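Local coordinates for ketol-acid reductoisomerase (uncultured archaeon GZfos26G2, PDB 4XDY), which catalyses the magnesium-dependent alkyl migration and NADH-preferring reduction of (S)-2-acetolactate to (R)-2,3-dihydroxy-isovalerate in branched-chain amino acid biosynthesis, at the interface of chains A and B. Residues are numbered along the deposited sequence; one frame, centred on the assembly and turned at random. Chains: chain A/B, Ketol-acid reductoisomerase.

Contact 1: the interface of chains A and B. Residues chain A 86, 88, 295, 306, 310; chain B 257, 260-261.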
ATOM      1  N   PRO A  86       3.712   8.309 -24.118  1.00 20.54           N
ATOM      2  CA  PRO A  86       3.782   9.344 -23.054  1.00 20.19           C
ATOM      3  C   PRO A  86       2.983  10.558 -23.406  1.00 19.76           C
ATOM      4  O   PRO A  86       3.004  11.028 -24.549  1.00 20.72           O
ATOM      5  CB  PRO A  86       5.311   9.649 -22.955  1.00 21.41           C
ATOM      6  CG  PRO A  86       5.988   8.408 -23.464  1.00 20.74           C
ATOM      7  CD  PRO A  86       5.039   7.928 -24.599  1.00 22.03           C
ATOM      8  N   GLU A  88       3.385  13.638 -23.016  1.00 20.98           N
ATOM      9  CA  GLU A  88       4.131  14.828 -23.479  1.00 21.81           C
ATOM     10  C   GLU A  88       4.553  14.738 -24.943  1.00 22.48           C
ATOM     11  O   GLU A  88       4.706  15.778 -25.567  1.00 25.28           O
ATOM     12  CB  GLU A  88       5.383  15.083 -22.548  1.00 22.12           C
ATOM     13  CG  GLU A  88       6.452  13.962 -22.522  1.00 21.67           C
ATOM     14  CD  GLU A  88       6.248  12.779 -21.631  1.00 20.71           C
ATOM     15  OE1 GLU A  88       5.109  12.573 -21.160  1.00 22.13           O
ATOM     16  OE2 GLU A  88       7.198  11.988 -21.416  1.00 22.22           O
ATOM     17  N   TRP A 295       3.774  21.494 -17.003  1.00 20.37           N
ATOM     18  CA  TRP A 295       4.321  20.259 -17.505  1.00 19.69           C
ATOM     19  C   TRP A 295       4.695  20.324 -19.000  1.00 21.51           C
ATOM     20  O   TRP A 295       5.719  19.829 -19.395  1.00 21.83           O
ATOM     21  CB  TRP A 295       3.366  19.076 -17.191  1.00 18.84           C
ATOM     22  CG  TRP A 295       3.661  17.701 -17.777  1.00 18.15           C
ATOM     23  CD1 TRP A 295       2.737  16.867 -18.393  1.00 19.35           C
ATOM     24  CD2 TRP A 295       4.907  17.004 -17.849  1.00 18.37           C
ATOM     25  NE1 TRP A 295       3.324  15.732 -18.798  1.00 19.21           N
ATOM     26  CE2 TRP A 295       4.661  15.767 -18.443  1.00 19.18           C
ATOM     27  CE3 TRP A 295       6.202  17.263 -17.362  1.00 18.19           C
ATOM     28  CZ2 TRP A 295       5.689  14.830 -18.650  1.00 19.52           C
ATOM     29  CZ3 TRP A 295       7.208  16.351 -17.611  1.00 19.82           C
ATOM     30  CH2 TRP A 295       6.954  15.124 -18.171  1.00 19.83           C
ATOM     31  N   LEU A 306      12.636  17.056 -13.852  1.00 21.68           N
ATOM     32  CA  LEU A 306      12.401  15.659 -13.694  1.00 23.85           C
ATOM     33  C   LEU A 306      13.722  14.875 -13.680  1.00 22.48           C
ATOM     34  O   LEU A 306      13.888  14.002 -12.890  1.00 23.59           O
ATOM     35  CB  LEU A 306      11.379  15.173 -14.778  1.00 24.97           C
ATOM     36  CG  LEU A 306      10.939  13.721 -14.828  1.00 25.39           C
ATOM     37  CD1 LEU A 306      10.355  13.345 -13.468  1.00 25.07           C
ATOM     38  CD2 LEU A 306       9.932  13.625 -15.998  1.00 26.55           C
ATOM     39  N   ARG A 310      14.884  12.629 -10.462  1.00 27.77           N
ATOM     40  CA  ARG A 310      15.279  11.223 -10.640  1.00 26.93           C
ATOM     41  C   ARG A 310      16.615  10.943  -9.997  1.00 29.85           C
ATOM     42  O   ARG A 310      16.774  10.015  -9.198  1.00 28.28           O
ATOM     43  CB  ARG A 310      15.321  10.844 -12.082  1.00 27.68           C
ATOM     44  CG  ARG A 310      13.933  10.615 -12.664  1.00 27.07           C
ATOM     45  CD  ARG A 310      13.962  10.672 -14.157  1.00 26.17           C
ATOM     46  NE  ARG A 310      12.696  10.390 -14.749  1.00 25.71           N
ATOM     47  CZ  ARG A 310      12.416  10.590 -16.018  1.00 29.28           C
ATOM     48  NH1 ARG A 310      13.368  10.992 -16.851  1.00 30.94           N
ATOM     49  NH2 ARG A 310      11.216  10.331 -16.477  1.00 31.25           N
TER
ATOM     50  N   ASN B 257       5.259   9.434 -17.165  1.00 19.03           N
ATOM     51  CA  ASN B 257       6.127  10.598 -16.942  1.00 18.29           C
ATOM     52  C   ASN B 257       5.348  11.784 -16.401  1.00 20.08           C
ATOM     53  O   ASN B 257       5.854  12.547 -15.534  1.00 18.42           O
ATOM     54  CB  ASN B 257       6.928  10.958 -18.178  1.00 20.80           C
ATOM     55  CG  ASN B 257       7.749   9.809 -18.662  1.00 20.44           C
ATOM     56  OD1 ASN B 257       8.230   8.933 -17.897  1.00 20.70           O
ATOM     57  ND2 ASN B 257       7.859   9.733 -19.985  1.00 22.94           N
ATOM     58  N   GLU B 260       5.035  11.121 -12.730  1.00 16.63           N
ATOM     59  CA  GLU B 260       6.361  11.197 -12.045  1.00 16.70           C
ATOM     60  C   GLU B 260       6.724  12.656 -11.853  1.00 16.93           C
ATOM     61  O   GLU B 260       7.191  13.070 -10.795  1.00 18.54           O
ATOM     62  CB  GLU B 260       7.384  10.421 -12.880  1.00 19.30           C
ATOM     63  CG  GLU B 260       8.755  10.342 -12.302  1.00 20.63           C
ATOM     64  CD  GLU B 260       9.780   9.685 -13.241  1.00 21.74           C
ATOM     65  OE1 GLU B 260       9.539   9.636 -14.461  1.00 23.02           O
ATOM     66  OE2 GLU B 260      10.850   9.265 -12.750  1.00 21.96           O
ATOM     67  N   TYR B 261       6.555  13.481 -12.892  1.00 16.73           N
ATOM     68  CA  TYR B 261       6.689  14.890 -12.750  1.00 17.72           C
ATOM     69  C   TYR B 261       5.783  15.458 -11.658  1.00 20.57           C
ATOM     70  O   TYR B 261       6.225  16.249 -10.780  1.00 18.28           O
ATOM     71  CB  TYR B 261       6.479  15.650 -14.096  1.00 17.65           C
ATOM     72  CG  TYR B 261       6.511  17.155 -13.945  1.00 20.42           C
ATOM     73  CD1 TYR B 261       7.743  17.867 -13.719  1.00 20.37           C
ATOM     74  CD2 TYR B 261       5.373  17.902 -14.011  1.00 20.10           C
ATOM     75  CE1 TYR B 261       7.756  19.251 -13.598  1.00 20.55           C
ATOM     76  CE2 TYR B 261       5.375  19.268 -13.854  1.00 22.87           C
ATOM     77  CZ  TYR B 261       6.597  19.949 -13.639  1.00 23.22           C
ATOM     78  OH  TYR B 261       6.602  21.287 -13.507  1.00 22.93           O
TER
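A:Arg310 meets B:Glu260 side-on, with one nitrogen for each carboxylate oxygen. Its NE gives a hydrogen bond of 2.9 Å to B:Glu260 OE2. Its terminal NH2 forms a salt bridge of 2.7 Å with B:Glu260 OE1. Both oxygens lie in the guanidinium plane, but the carboxylate is turned 45° against it. OE2 is therefore met from above the carboxylate plane, and OE1 on its syn side but tilted. The arginine chain is extended from CG to NE and crosses the glutamate at about a right angle.

One turn earlier on the same side of helix 257-270, B:Asn257 reaches A:Glu88. Its amide ND2 gives a hydrogen bond of 2.8 Å to A:Glu88 OE2, on the syn lone pair of that oxygen. The bond is fairly straight, 162° at the hydrogen. A:Glu88 bends at chi2 (-83°), which brings OE2 into the amide plane of B:Asn257; the carboxylate itself is turned well away from that plane.

Beside these polar pairs the contact is apolar. B:Tyr261 CB lies over the six-membered ring of A:Trp295, 4.0 Å from its centroid. The two side chains slide past each other in opposite directions, and A:Trp295 CE3 comes to 3.4 Å from B:Tyr261 CG. The far edge of the indole reaches the backbone of B:Asn257.

A:Leu306 touches both members of the ion pair. Its CD1 packs 3.6 Å from B:Glu260 CG, while its CG sits under the centre of the A:Arg310 guanidinium. An alanine in place of A:Arg310 would probably leave the B:Glu260 carboxylate without its charged mate and free to turn.

This patch joins one helix of chain B to three parts of chain A: the Rossmann-domain loop and helices 290-300 and 304-315. A:Glu88 also belongs to the NAD(+) binding site. The contact may thus link the dimer partner to the cofactor side of the active site.

Contact 2: the interface of chains A and B. Residues chain A 240-241, 244; chain B 229, 234, 236-237, 241.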
ATOM      1  N   VAL A 240      -1.706  -1.301   3.827  1.00 19.23           N
ATOM      2  CA  VAL A 240      -2.572  -0.910   2.728  1.00 19.06           C
ATOM      3  C   VAL A 240      -3.344  -2.078   2.182  1.00 19.90           C
ATOM      4  O   VAL A 240      -4.555  -1.925   1.791  1.00 17.95           O
ATOM      5  CB  VAL A 240      -1.774  -0.152   1.630  1.00 20.81           C
ATOM      6  CG1 VAL A 240      -2.629   0.087   0.429  1.00 22.75           C
ATOM      7  CG2 VAL A 240      -1.228   1.165   2.139  1.00 20.55           C
ATOM      8  N   ASP A 241      -2.744  -3.277   2.188  1.00 17.37           N
ATOM      9  CA  ASP A 241      -3.476  -4.496   1.786  1.00 19.77           C
ATOM     10  C   ASP A 241      -4.751  -4.699   2.614  1.00 21.12           C
ATOM     11  O   ASP A 241      -5.771  -5.086   2.069  1.00 19.26           O
ATOM     12  CB  ASP A 241      -2.607  -5.757   1.867  1.00 18.99           C
ATOM     13  CG  ASP A 241      -1.625  -5.879   0.674  1.00 19.92           C
ATOM     14  OD1 ASP A 241      -1.713  -5.080  -0.292  1.00 20.85           O
ATOM     15  OD2 ASP A 241      -0.764  -6.795   0.725  1.00 21.96           O
ATOM     16  N   TRP A 244      -7.314  -2.138   1.441  1.00 18.29           N
ATOM     17  CA  TRP A 244      -7.799  -2.515   0.105  1.00 18.56           C
ATOM     18  C   TRP A 244      -8.879  -3.602   0.207  1.00 19.34           C
ATOM     19  O   TRP A 244      -9.822  -3.646  -0.598  1.00 21.43           O
ATOM     20  CB  TRP A 244      -6.576  -3.009  -0.700  1.00 22.24           C
ATOM     21  CG  TRP A 244      -6.797  -3.138  -2.157  1.00 22.34           C
ATOM     22  CD1 TRP A 244      -6.846  -2.135  -3.083  1.00 22.64           C
ATOM     23  CD2 TRP A 244      -6.927  -4.356  -2.854  1.00 25.32           C
ATOM     24  NE1 TRP A 244      -7.011  -2.671  -4.331  1.00 24.05           N
ATOM     25  CE2 TRP A 244      -7.032  -4.042  -4.217  1.00 24.98           C
ATOM     26  CE3 TRP A 244      -6.861  -5.691  -2.470  1.00 31.56           C
ATOM     27  CZ2 TRP A 244      -7.141  -5.030  -5.208  1.00 31.74           C
ATOM     28  CZ3 TRP A 244      -7.006  -6.684  -3.469  1.00 32.02           C
ATOM     29  CH2 TRP A 244      -7.117  -6.334  -4.803  1.00 31.77           C
TER
ATOM     30  N   TYR B 229     -12.958   7.139  -4.363  1.00 17.31           N
ATOM     31  CA  TYR B 229     -12.576   5.878  -3.730  1.00 18.65           C
ATOM     32  C   TYR B 229     -11.559   5.133  -4.620  1.00 18.59           C
ATOM     33  O   TYR B 229     -10.531   4.679  -4.152  1.00 18.81           O
ATOM     34  CB  TYR B 229     -13.721   4.949  -3.439  1.00 20.44           C
ATOM     35  CG  TYR B 229     -13.272   3.674  -2.780  1.00 20.25           C
ATOM     36  CD1 TYR B 229     -13.057   3.620  -1.402  1.00 18.58           C
ATOM     37  CD2 TYR B 229     -12.993   2.495  -3.536  1.00 20.27           C
ATOM     38  CE1 TYR B 229     -12.587   2.470  -0.819  1.00 19.26           C
ATOM     39  CE2 TYR B 229     -12.551   1.333  -2.921  1.00 20.30           C
ATOM     40  CZ  TYR B 229     -12.295   1.351  -1.567  1.00 18.89           C
ATOM     41  OH  TYR B 229     -11.839   0.185  -1.012  1.00 18.94           O
ATOM     42  N   HIS B 234      -8.498   2.564  -3.564  1.00 18.01           N
ATOM     43  CA  HIS B 234      -8.265   1.303  -4.234  1.00 19.85           C
ATOM     44  C   HIS B 234      -6.860   1.258  -4.943  1.00 18.55           C
ATOM     45  O   HIS B 234      -6.114   0.285  -4.846  1.00 19.72           O
ATOM     46  CB  HIS B 234      -9.343   1.017  -5.255  1.00 20.62           C
ATOM     47  CG  HIS B 234      -9.302  -0.362  -5.818  1.00 21.59           C
ATOM     48  ND1 HIS B 234      -9.892  -1.444  -5.172  1.00 22.15           N
ATOM     49  CD2 HIS B 234      -8.684  -0.866  -6.919  1.00 20.91           C
ATOM     50  CE1 HIS B 234      -9.644  -2.540  -5.860  1.00 24.46           C
ATOM     51  NE2 HIS B 234      -8.940  -2.213  -6.940  1.00 23.77           N
ATOM     52  N   MET B 236      -4.212   2.851  -4.203  1.00 17.20           N
ATOM     53  CA  MET B 236      -3.078   2.966  -3.309  1.00 17.76           C
ATOM     54  C   MET B 236      -2.322   1.636  -3.176  1.00 18.42           C
ATOM     55  O   MET B 236      -1.068   1.593  -3.136  1.00 19.65           O
ATOM     56  CB  MET B 236      -3.471   3.540  -1.987  1.00 17.19           C
ATOM     57  CG  MET B 236      -2.289   3.742  -0.981  1.00 18.86           C
ATOM     58  SD  MET B 236      -1.282   5.112  -1.488  1.00 19.58           S
ATOM     59  CE  MET B 236      -2.190   6.464  -0.846  1.00 21.05           C
ATOM     60  N   LYS B 237      -3.073   0.527  -3.093  1.00 17.16           N
ATOM     61  CA  LYS B 237      -2.501  -0.799  -2.931  1.00 19.33           C
ATOM     62  C   LYS B 237      -1.607  -1.145  -4.123  1.00 19.49           C
ATOM     63  O   LYS B 237      -0.516  -1.714  -3.979  1.00 18.80           O
ATOM     64  CB  LYS B 237      -3.637  -1.817  -2.794  1.00 19.76           C
ATOM     65  CG  LYS B 237      -3.220  -3.284  -2.598  1.00 23.17           C
ATOM     66  CD  LYS B 237      -3.180  -4.112  -3.893  1.00 23.80           C
ATOM     67  CE  LYS B 237      -3.193  -5.635  -3.612  1.00 24.66           C
ATOM     68  NZ  LYS B 237      -1.920  -5.999  -3.007  1.00 21.72           N
ATOM     69  N   ASP B 241       2.449  -1.627  -3.868  1.00 17.29           N
ATOM     70  CA  ASP B 241       3.051  -2.901  -4.216  1.00 18.93           C
ATOM     71  C   ASP B 241       4.318  -2.706  -5.044  1.00 18.71           C
ATOM     72  O   ASP B 241       5.283  -3.460  -4.872  1.00 20.89           O
ATOM     73  CB  ASP B 241       2.036  -3.789  -5.013  1.00 20.59           C
ATOM     74  CG  ASP B 241       0.975  -4.444  -4.103  1.00 21.49           C
ATOM     75  OD1 ASP B 241       1.093  -4.323  -2.855  1.00 20.00           O
ATOM     76  OD2 ASP B 241       0.097  -5.134  -4.694  1.00 22.09           O
TER
HETATM   77  O   HOH W   1     -10.776  -1.658  -2.580  1.00 22.72           O
HETATM   78  O   HOH W   2      -0.173  -2.447  -0.786  1.00 22.89           O
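The charged contact is carried by B:Lys237. Its NZ forms a salt bridge of 2.9 Å with A:Asp241 OD1, reached from above the carboxylate plane. The same NZ bonds B:Asp241 OD2 of its own chain at 2.8 Å, on the syn lone pair. One lysine amine thus lies between two equivalent aspartates, and is likely to offset their mutual repulsion. Bends at chi2 and chi4 (-69°) turn the amine toward them.

Ring contacts centre on A:Trp244. The aliphatic part of B:Lys237 lies over one indole face: CE is 3.8 Å from the centroid of the six-membered ring, and CB covers the five-membered ring. The indole NE1 lies over the centre of the B:His234 ring, 3.0 Å above its plane. NE1 is also 3.1 Å from the backbone O of B:His234, a hydrogen bond by its chemistry but a bent one.

Two waters add polar links. Water 1 joins B:His234 ND1, at 2.7 Å, to B:Tyr229 OH and the backbone O of A:Trp244. Water 2 lies between A:Asp241 OD1 and B:Asp241 OD1 and also meets the backbone O of B:Lys237.

Beside the ring contacts, A:Val240 CG1 presses on B:Lys237 CA at 3.5 Å, tighter than usual packing. It also meets B:Met236 CG.

The patch is a helix-to-helix contact between the two copies of helix 225-254, in the knotted C-terminal domains. It contributes to holding the homodimer together near its two-fold axis.

The centres of contact 1 and contact 2 are about 23 Å apart on one two-fold interface, and each has a twin with the chains exchanged. They share no residue. On chain B they use consecutive helices, 257-270 in contact 1 and 225-254 in contact 2. Contact 2 lies in the middle of the dimer, about 25 Å from B:His112. Contact 1 lies further out, about 11 Å from A:His112, the predicted active-site residue. The central pairing would join the C-terminal domains, while the outer patch brings one subunit to the cofactor-binding domain of the other.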